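PDB 3KSX: nitrate transport protein from Xanthomonas axonopodis pv. citri, which is the periplasmic alkanesulfonate-binding protein SsuA, here bound to MOPS, and probably delivers alkanesulfonates to a membrane transporter. Local coordinates for residues P69-A74 against G78-G83; P187-L192 against A198-N203; G248-L253 against V263-L268. All coordinates share one frame; numbering follows the deposited sequence. Where two conformers were deposited one is given.

Contact 1: residues P69-A74 against G78-G83; sequences PQLLEA and GSIDLG
The carbonyl oxygen of Ala74 takes the backbone N-H of Ser79, with Ser79 N 3.0 Å from Ala74 O and a bent N-H...O angle of 145°. This turn also presses two small groups together: Ala74 CB and Ser79 CB lie 3.6 Å apart. One helical turn earlier Leu71 meets Ile80, and the two side chains cross at about a right angle, with Leu71 CD2 3.6 Å from Ile80 CD1. That same Ile80 CD1 reaches over the helix backbone to within 3.5 Å of Leu71 O. It gets there because Ile80 CG1 sits between the backbone N and the carbonyl carbon (chi1 57°). The methyl Leu71 CD2 also rests directly on the glycine backbone of Gly83, 3.9 Å from Gly83 CA.

In the second shell, Phe65 of strand 59-65 packs against Leu71, Ala74 and Ile80. Arg32 NE binds Ser79 O, and the backbones of Asp81 and Leu82 pair with strand 30-36 through Arg32 and Gly34.

Gly78, with its positive phi, is the C-prime residue of a Schellman motif that ends helix 68-76. The chemistry is thus divided: Gly78 turns the chain, the backbone bonds of the Schellman motif close the helix end, and apolar contacts seat the helix against the start of strand 82-86.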
loop_
_atom_site.group_PDB
_atom_site.type_symbol
_atom_site.label_atom_id
_atom_site.label_comp_id
_atom_site.label_asym_id
_atom_site.label_seq_id
_atom_site.Cartn_x
_atom_site.Cartn_y
_atom_site.Cartn_z
ATOM N N PRO A 69 2.900 -5.215 5.171
ATOM C CA PRO A 69 3.237 -5.815 6.459
ATOM C C PRO A 69 4.655 -6.446 6.453
ATOM O O PRO A 69 5.351 -6.297 7.398
ATOM C CB PRO A 69 2.164 -6.919 6.624
ATOM C CG PRO A 69 0.936 -6.241 5.827
ATOM C CD PRO A 69 1.656 -5.774 4.609
ATOM N N GLN A 70 5.044 -6.987 5.300
ATOM C CA GLN A 70 6.346 -7.606 5.079
ATOM C C GLN A 70 7.433 -6.577 5.225
ATOM O O GLN A 70 8.443 -6.790 5.961
ATOM C CB GLN A 70 6.390 -8.332 3.718
ATOM C CG GLN A 70 5.485 -9.602 3.669
ATOM C CD GLN A 70 4.134 -9.311 3.124
ATOM O OE1 GLN A 70 3.621 -8.193 3.257
ATOM N NE2 GLN A 70 3.546 -10.307 2.470
ATOM N N LEU A 71 7.209 -5.447 4.540
ATOM C CA LEU A 71 8.073 -4.278 4.531
ATOM C C LEU A 71 8.211 -3.676 5.903
ATOM O O LEU A 71 9.334 -3.315 6.287
ATOM C CB LEU A 71 7.473 -3.250 3.582
ATOM C CG LEU A 71 8.404 -2.012 3.283
ATOM C CD1 LEU A 71 8.098 -1.430 1.943
ATOM C CD2 LEU A 71 8.265 -1.017 4.352
ATOM N N LEU A 72 7.106 -3.615 6.664
ATOM C CA LEU A 72 7.223 -3.170 8.075
ATOM C C LEU A 72 7.950 -4.138 9.053
ATOM O O LEU A 72 8.686 -3.714 9.973
ATOM C CB LEU A 72 5.832 -2.840 8.648
ATOM C CG LEU A 72 5.193 -1.453 8.420
ATOM C CD1 LEU A 72 5.809 -0.474 9.375
ATOM C CD2 LEU A 72 5.381 -0.980 7.030
ATOM N N GLU A 73 7.849 -5.419 8.819
ATOM C CA GLU A 73 8.547 -6.347 9.680
ATOM C C GLU A 73 10.033 -6.149 9.446
ATOM O O GLU A 73 10.826 -6.236 10.375
ATOM C CB GLU A 73 8.207 -7.775 9.223
ATOM C CG GLU A 73 6.791 -8.243 9.651
ATOM C CD GLU A 73 6.605 -8.535 11.159
ATOM O OE1 GLU A 73 7.571 -8.419 11.955
ATOM O OE2 GLU A 73 5.443 -8.852 11.544
ATOM N N ALA A 74 10.405 -5.947 8.201
ATOM C CA ALA A 74 11.833 -5.603 7.861
ATOM C C ALA A 74 12.269 -4.287 8.472
ATOM O O ALA A 74 13.413 -4.140 8.909
ATOM C CB ALA A 74 12.061 -5.604 6.328
ATOM N N GLY A 78 15.427 -3.582 11.308
ATOM C CA GLY A 78 16.599 -2.902 10.688
ATOM C C GLY A 78 17.107 -3.268 9.292
ATOM O O GLY A 78 18.176 -2.746 8.894
ATOM N N SER A 79 16.363 -4.109 8.539
ATOM C CA SER A 79 16.721 -4.606 7.206
ATOM C C SER A 79 16.601 -3.432 6.218
ATOM O O SER A 79 17.185 -3.454 5.139
ATOM C CB SER A 79 15.676 -5.668 6.750
ATOM O OG SER A 79 15.904 -6.770 7.524
ATOM N N ILE A 80 15.739 -2.471 6.549
ATOM C CA ILE A 80 15.597 -1.224 5.768
ATOM C C ILE A 80 15.404 -0.124 6.806
ATOM O O ILE A 80 15.061 -0.414 7.946
ATOM C CB ILE A 80 14.375 -1.308 4.812
ATOM C CG1 ILE A 80 13.053 -1.596 5.610
ATOM C CG2 ILE A 80 14.658 -2.306 3.646
ATOM C CD1 ILE A 80 11.814 -1.474 4.701
ATOM N N ASP A 81 15.467 1.117 6.395
ATOM C CA ASP A 81 15.338 2.238 7.301
ATOM C C ASP A 81 14.225 3.194 6.877
ATOM O O ASP A 81 13.869 4.105 7.613
ATOM C CB ASP A 81 16.667 2.954 7.339
ATOM C CG ASP A 81 17.678 2.176 8.083
ATOM O OD1 ASP A 81 17.281 1.383 8.933
ATOM O OD2 ASP A 81 18.852 2.350 7.861
ATOM N N LEU A 82 13.704 2.989 5.653
ATOM C CA LEU A 82 12.659 3.804 5.072
ATOM C C LEU A 82 11.846 2.943 4.116
ATOM O O LEU A 82 12.429 2.093 3.403
ATOM C CB LEU A 82 13.279 4.991 4.297
ATOM C CG LEU A 82 12.396 6.102 3.716
ATOM C CD1 LEU A 82 11.553 6.830 4.769
ATOM C CD2 LEU A 82 13.314 7.133 3.088
ATOM N N GLY A 83 10.524 3.117 4.064
ATOM C CA GLY A 83 9.752 2.323 3.079
ATOM C C GLY A 83 8.320 2.812 2.955
ATOM O O GLY A 83 7.832 3.516 3.852
#

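Contact 2: residues P187-L192 against A198-N203; sequences PWYSAL and ARLLAN. With SO4 (sulfate ion), chain C.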
loop_
_atom_site.group_PDB
_atom_site.type_symbol
_atom_site.label_atom_id
_atom_site.label_comp_id
_atom_site.label_asym_id
_atom_site.label_seq_id
_atom_site.Cartn_x
_atom_site.Cartn_y
_atom_site.Cartn_z
ATOM N N PRO A 187 -1.462 -3.905 -9.377
ATOM C CA PRO A 187 -2.030 -4.197 -10.727
ATOM C C PRO A 187 -2.829 -5.493 -10.875
ATOM O O PRO A 187 -3.285 -5.772 -11.976
ATOM C CB PRO A 187 -0.757 -4.300 -11.587
ATOM C CG PRO A 187 0.208 -5.098 -10.589
ATOM C CD PRO A 187 -0.067 -4.402 -9.234
ATOM N N TRP A 188 -2.960 -6.278 -9.803
ATOM C CA TRP A 188 -3.751 -7.528 -9.830
ATOM C C TRP A 188 -5.200 -7.235 -10.239
ATOM O O TRP A 188 -5.731 -7.913 -11.096
ATOM C CB TRP A 188 -3.697 -8.264 -8.491
ATOM C CG TRP A 188 -2.291 -8.337 -7.905
ATOM C CD1 TRP A 188 -1.660 -7.400 -7.072
ATOM C CD2 TRP A 188 -1.365 -9.392 -8.084
ATOM N NE1 TRP A 188 -0.394 -7.823 -6.763
ATOM C CE2 TRP A 188 -0.181 -9.044 -7.361
ATOM C CE3 TRP A 188 -1.401 -10.579 -8.795
ATOM C CZ2 TRP A 188 0.944 -9.878 -7.311
ATOM C CZ3 TRP A 188 -0.252 -11.421 -8.769
ATOM C CH2 TRP A 188 0.899 -11.063 -8.028
ATOM N N TYR A 189 -5.844 -6.215 -9.670
ATOM C CA TYR A 189 -7.152 -5.773 -10.135
ATOM C C TYR A 189 -7.229 -5.627 -11.669
ATOM O O TYR A 189 -8.064 -6.248 -12.364
ATOM C CB TYR A 189 -7.484 -4.439 -9.436
ATOM C CG TYR A 189 -8.595 -3.686 -10.007
ATOM C CD1 TYR A 189 -9.755 -4.339 -10.457
ATOM C CD2 TYR A 189 -8.562 -2.300 -10.036
ATOM C CE1 TYR A 189 -10.807 -3.621 -10.985
ATOM C CE2 TYR A 189 -9.605 -1.575 -10.526
ATOM C CZ TYR A 189 -10.728 -2.238 -11.025
ATOM O OH TYR A 189 -11.789 -1.505 -11.533
ATOM N N SER A 190 -6.352 -4.814 -12.202
ATOM C CA SER A 190 -6.468 -4.536 -13.664
ATOM C C SER A 190 -6.183 -5.787 -14.481
ATOM O O SER A 190 -6.884 -6.037 -15.476
ATOM C CB SER A 190 -5.544 -3.389 -14.062
ATOM O OG SER A 190 -5.947 -2.147 -13.453
ATOM N N ALA A 191 -5.163 -6.551 -14.070
ATOM C CA ALA A 191 -4.656 -7.772 -14.786
ATOM C C ALA A 191 -5.777 -8.814 -14.865
ATOM O O ALA A 191 -6.099 -9.293 -15.961
ATOM C CB ALA A 191 -3.381 -8.365 -14.049
ATOM N N LEU A 192 -6.399 -9.121 -13.720
ATOM C CA LEU A 192 -7.403 -10.188 -13.637
ATOM C C LEU A 192 -8.771 -9.773 -14.246
ATOM O O LEU A 192 -9.516 -10.590 -14.790
ATOM C CB LEU A 192 -7.561 -10.620 -12.170
ATOM C CG LEU A 192 -6.588 -11.679 -11.659
ATOM C CD1 LEU A 192 -5.181 -11.189 -11.544
ATOM C CD2 LEU A 192 -7.018 -12.191 -10.274
ATOM N N ALA A 198 -11.554 -12.350 -13.282
ATOM C CA ALA A 198 -12.324 -11.745 -12.190
ATOM C C ALA A 198 -13.294 -10.640 -12.616
ATOM O O ALA A 198 -13.135 -10.001 -13.702
ATOM C CB ALA A 198 -11.362 -11.160 -11.127
ATOM N N ARG A 199 -14.320 -10.460 -11.791
ATOM C CA ARG A 199 -15.214 -9.303 -11.850
ATOM C C ARG A 199 -14.942 -8.438 -10.647
ATOM O O ARG A 199 -14.676 -8.969 -9.586
ATOM C CB ARG A 199 -16.723 -9.665 -11.812
ATOM C CG ARG A 199 -17.256 -10.295 -13.119
ATOM C CD ARG A 199 -18.726 -10.602 -12.924
ATOM N NE ARG A 199 -18.952 -11.853 -12.189
ATOM C CZ ARG A 199 -19.492 -11.902 -10.955
ATOM N NH1 ARG A 199 -19.854 -10.822 -10.277
ATOM N NH2 ARG A 199 -19.696 -13.061 -10.401
ATOM N N LEU A 200 -15.014 -7.116 -10.820
ATOM C CA LEU A 200 -15.009 -6.228 -9.644
ATOM C C LEU A 200 -16.283 -6.398 -8.823
ATOM O O LEU A 200 -17.457 -6.280 -9.307
ATOM C CB LEU A 200 -14.862 -4.772 -10.121
ATOM C CG LEU A 200 -14.842 -3.679 -9.072
ATOM C CD1 LEU A 200 -13.626 -3.838 -8.214
ATOM C CD2 LEU A 200 -14.787 -2.351 -9.825
ATOM N N LEU A 201 -16.154 -6.584 -7.510
ATOM C CA LEU A 201 -17.361 -6.615 -6.744
ATOM C C LEU A 201 -17.554 -5.231 -6.064
ATOM O O LEU A 201 -18.668 -4.728 -5.987
ATOM C CB LEU A 201 -17.312 -7.741 -5.701
ATOM C CG LEU A 201 -18.628 -7.949 -4.969
ATOM C CD1 LEU A 201 -19.540 -8.641 -5.852
ATOM C CD2 LEU A 201 -18.442 -8.862 -3.773
ATOM N N ALA A 202 -16.470 -4.667 -5.525
ATOM C CA ALA A 202 -16.553 -3.342 -4.840
ATOM C C ALA A 202 -15.188 -2.718 -4.854
ATOM O O ALA A 202 -14.209 -3.434 -4.905
ATOM C CB ALA A 202 -17.025 -3.511 -3.391
ATOM N N ASN A 203 -15.096 -1.390 -4.902
ATOM C CA ASN A 203 -13.758 -0.705 -4.735
ATOM C C ASN A 203 -13.811 0.221 -3.565
ATOM O O ASN A 203 -14.775 0.138 -2.781
ATOM C CB ASN A 203 -13.307 0.015 -6.035
ATOM C CG ASN A 203 -14.239 1.199 -6.423
ATOM O OD1 ASN A 203 -15.020 1.726 -5.594
ATOM N ND2 ASN A 203 -14.111 1.659 -7.671
HETATM S S SO4 C . -18.165 -0.334 -6.847
HETATM O O1 SO4 C . -17.660 -0.099 -5.456
HETATM O O2 SO4 C . -19.358 -1.195 -6.720
HETATM O O3 SO4 C . -18.476 0.945 -7.481
HETATM O O4 SO4 C . -17.276 -1.022 -7.808
HETATM O O HOH W 1 -12.069 0.483 -9.508
#
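Tyr189 leans out from its helix to meet Leu200 on the strand, and the two side chains meet at a slant. With CG anti to the backbone N (chi1 166°), the ring is carried across the gap until Tyr189 OH lies 3.6 Å from Leu200 CD2. The other branch, Leu200 CD1, comes obliquely to the ring, 4.0 Å from Tyr189 CE1. His270 stacks on the same ring, and Thr114 and Leu116 of strand 113-118 also touch it.

The phenol oxygen reaches further through a water molecule, 2.9 Å from Tyr189 OH, which accepts a hydrogen bond from Asn203 ND2. Asn203 ND2 has a second partner in Glu205 OE1. On the strand backbone, Asn203 N points almost straight at a sulfate ion, with 2.9 Å from Asn203 N to sulfate O1 and an N-H...O angle of 169°. The ion probably comes from the crystallisation liquor.

At the other end Leu192 CB and Ala198 CB meet at 4.0 Å. Beside them Ala198 N donates to Leu192 O over 3.1 Å.

The strand carries a classic beta bulge at Leu201 and Ala202, both opposite Ile115 of strand 113-118. The chain turns back after helix 188-194 to lay strand 198-203, an outermost strand of a five-stranded mixed sheet, beside it, as in the alpha/beta lobes of periplasmic binding proteins.

Contact 3: residues G248-L253 against V263-L268; sequences GSIKTL and VVERTL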
loop_
_atom_site.group_PDB
_atom_site.type_symbol
_atom_site.label_atom_id
_atom_site.label_comp_id
_atom_site.label_asym_id
_atom_site.label_seq_id
_atom_site.Cartn_x
_atom_site.Cartn_y
_atom_site.Cartn_z
ATOM N N GLY A 248 6.009 6.987 -21.859
ATOM C CA GLY A 248 7.312 6.501 -21.439
ATOM C C GLY A 248 7.103 5.619 -20.229
ATOM O O GLY A 248 7.615 4.510 -20.191
ATOM N N SER A 249 6.318 6.107 -19.261
ATOM C CA SER A 249 6.007 5.366 -18.040
ATOM C C SER A 249 5.365 4.015 -18.322
ATOM O O SER A 249 5.755 3.026 -17.733
ATOM C CB SER A 249 5.080 6.171 -17.141
ATOM O OG SER A 249 5.771 7.226 -16.474
ATOM N N ILE A 250 4.375 3.968 -19.205
ATOM C CA ILE A 250 3.710 2.710 -19.497
ATOM C C ILE A 250 4.708 1.695 -20.035
ATOM O O ILE A 250 4.719 0.536 -19.603
ATOM C CB ILE A 250 2.580 2.872 -20.539
ATOM C CG1 ILE A 250 1.455 3.784 -20.016
ATOM C CG2 ILE A 250 2.048 1.522 -20.994
ATOM C CD1 ILE A 250 0.597 4.440 -21.186
ATOM N N LYS A 251 5.537 2.097 -20.997
ATOM C CA LYS A 251 6.401 1.088 -21.624
ATOM C C LYS A 251 7.430 0.598 -20.633
ATOM O O LYS A 251 7.730 -0.590 -20.635
ATOM C CB LYS A 251 7.038 1.532 -22.959
ATOM C CG LYS A 251 8.131 2.590 -22.826
ATOM C CD LYS A 251 9.582 2.024 -22.817
ATOM C CE LYS A 251 10.604 3.053 -22.193
ATOM N NZ LYS A 251 10.326 4.558 -22.346
ATOM N N THR A 252 7.935 1.483 -19.758
ATOM C CA THR A 252 8.938 1.107 -18.733
ATOM C C THR A 252 8.387 0.177 -17.695
ATOM O O THR A 252 9.008 -0.838 -17.409
ATOM C CB THR A 252 9.578 2.335 -18.017
ATOM O OG1 THR A 252 10.225 3.162 -18.997
ATOM C CG2 THR A 252 10.575 1.893 -16.923
ATOM N N LEU A 253 7.239 0.553 -17.114
ATOM C CA LEU A 253 6.488 -0.294 -16.199
ATOM C C LEU A 253 6.103 -1.647 -16.813
ATOM O O LEU A 253 6.189 -2.667 -16.126
ATOM C CB LEU A 253 5.252 0.441 -15.658
ATOM C CG LEU A 253 5.604 1.719 -14.877
ATOM C CD1 LEU A 253 4.385 2.646 -14.654
ATOM C CD2 LEU A 253 6.319 1.344 -13.552
ATOM N N VAL A 263 -2.686 -3.352 -19.550
ATOM C CA VAL A 263 -2.903 -3.559 -18.127
ATOM C C VAL A 263 -2.291 -2.392 -17.393
ATOM O O VAL A 263 -2.955 -1.785 -16.577
ATOM C CB VAL A 263 -2.254 -4.879 -17.673
ATOM C CG1 VAL A 263 -2.351 -5.061 -16.192
ATOM C CG2 VAL A 263 -2.920 -6.063 -18.363
ATOM N N VAL A 264 -1.036 -2.070 -17.696
ATOM C CA VAL A 264 -0.391 -0.902 -17.098
ATOM C C VAL A 264 -1.184 0.393 -17.309
ATOM O O VAL A 264 -1.375 1.241 -16.397
ATOM C CB VAL A 264 1.059 -0.739 -17.650
ATOM C CG1 VAL A 264 1.711 0.457 -16.987
ATOM C CG2 VAL A 264 1.835 -1.940 -17.358
ATOM N N GLU A 265 -1.621 0.579 -18.542
ATOM C CA GLU A 265 -2.490 1.657 -18.858
ATOM C C GLU A 265 -3.733 1.798 -17.950
ATOM O O GLU A 265 -4.082 2.886 -17.507
ATOM C CB GLU A 265 -2.978 1.375 -20.273
ATOM C CG GLU A 265 -2.370 2.252 -21.301
ATOM C CD GLU A 265 -3.369 3.272 -21.765
ATOM O OE1 GLU A 265 -4.192 3.686 -20.905
ATOM O OE2 GLU A 265 -3.367 3.619 -22.980
ATOM N N ARG A 266 -4.446 0.685 -17.763
ATOM C CA ARG A 266 -5.621 0.589 -16.883
ATOM C C ARG A 266 -5.238 0.995 -15.476
ATOM O O ARG A 266 -5.950 1.777 -14.858
ATOM C CB ARG A 266 -6.222 -0.849 -16.921
ATOM C CG ARG A 266 -7.738 -0.910 -16.629
ATOM C CD ARG A 266 -8.641 -0.600 -17.881
ATOM N NE ARG A 266 -8.075 0.429 -18.773
ATOM C CZ ARG A 266 -8.429 1.721 -18.825
ATOM N NH1 ARG A 266 -9.386 2.224 -18.040
ATOM N NH2 ARG A 266 -7.807 2.522 -19.695
ATOM N N THR A 267 -4.073 0.543 -14.992
ATOM C CA THR A 267 -3.677 0.901 -13.618
ATOM C C THR A 267 -3.484 2.437 -13.449
ATOM O O THR A 267 -3.798 3.003 -12.371
ATOM C CB THR A 267 -2.474 0.121 -13.060
ATOM O OG1 THR A 267 -1.259 0.638 -13.623
ATOM C CG2 THR A 267 -2.550 -1.429 -13.265
ATOM N N LEU A 268 -3.004 3.118 -14.508
ATOM C CA LEU A 268 -2.893 4.615 -14.504
ATOM C C LEU A 268 -4.216 5.371 -14.590
ATOM O O LEU A 268 -4.390 6.446 -13.962
ATOM C CB LEU A 268 -1.938 5.125 -15.598
ATOM C CG LEU A 268 -0.546 4.473 -15.679
ATOM C CD1 LEU A 268 0.360 5.296 -16.604
ATOM C CD2 LEU A 268 0.087 4.293 -14.302
#
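Two successive helices, 246-257 and 261-269, joined by a short turn, pack here at a steep angle: the axes of the short segments pass 9.4 Å apart, and their N-to-C directions differ by 127°. Ile250 stands at the middle of the interface and uses three of its carbons on three partners. Its CG2 meets the branch point of Val264, the side chains sliding past one another in opposite directions, with Ile250 CG2 4.2 Å from Val264 CB. Ile250 crosses Leu268 obliquely, its CG1 touching Leu268 CD1 at 3.9 Å. The end of the Ile250 side chain reaches Glu265, where Ile250 CD1 lies 3.7 Å from Glu265 CG.

Val264 answers from the other helix with one methyl. Its CG1 is anti to the backbone N (chi1 -179°), a setting that brings it against the first helix near both Ile250 and Leu253: Val264 CG1 lies 3.9 Å from Ile250 CA and 3.8 Å from Leu253 CB. Leu253 and Val264 cross at about a right angle.

Glu265 offers Ile250 its aliphatic CG, while its carboxylate forms a salt bridge with Arg246 through OE1, so the charged end has a partner beyond the apolar patch. Within the second helix, Val264 O is gripped twice, by Leu268 N and by Thr267 OG1 at 2.8 Å from Val264 O, the hydroxyl donating.

The whole is apolar packing of two consecutive helices, with two further helices against it: Leu242 of helix 225-244 touches both Leu253 and Leu268, and Ser40 and Val43 of helix 40-48 lie against Leu253.

Contacts 1 and 3 are buried, contact 2 only partly so. Contacts 1 and 2 both join a helix to the strand that follows it, but in different five-stranded sheets on opposite sides of the chain's centre, with contact centres 27 Å apart. Each combines one backbone bond with apolar contacts; contact 2, only partly buried, also has a bridging water and a sulfate, probably from the crystallisation liquor. Contact 3 joins helix to helix by apolar packing, without a hydrogen bond between its segments. Contacts 2 and 3 are neighbours: Ser190 and Pro187 of 187-192 pack on Thr267 of 263-268, whereas contact 1 touches neither of the others.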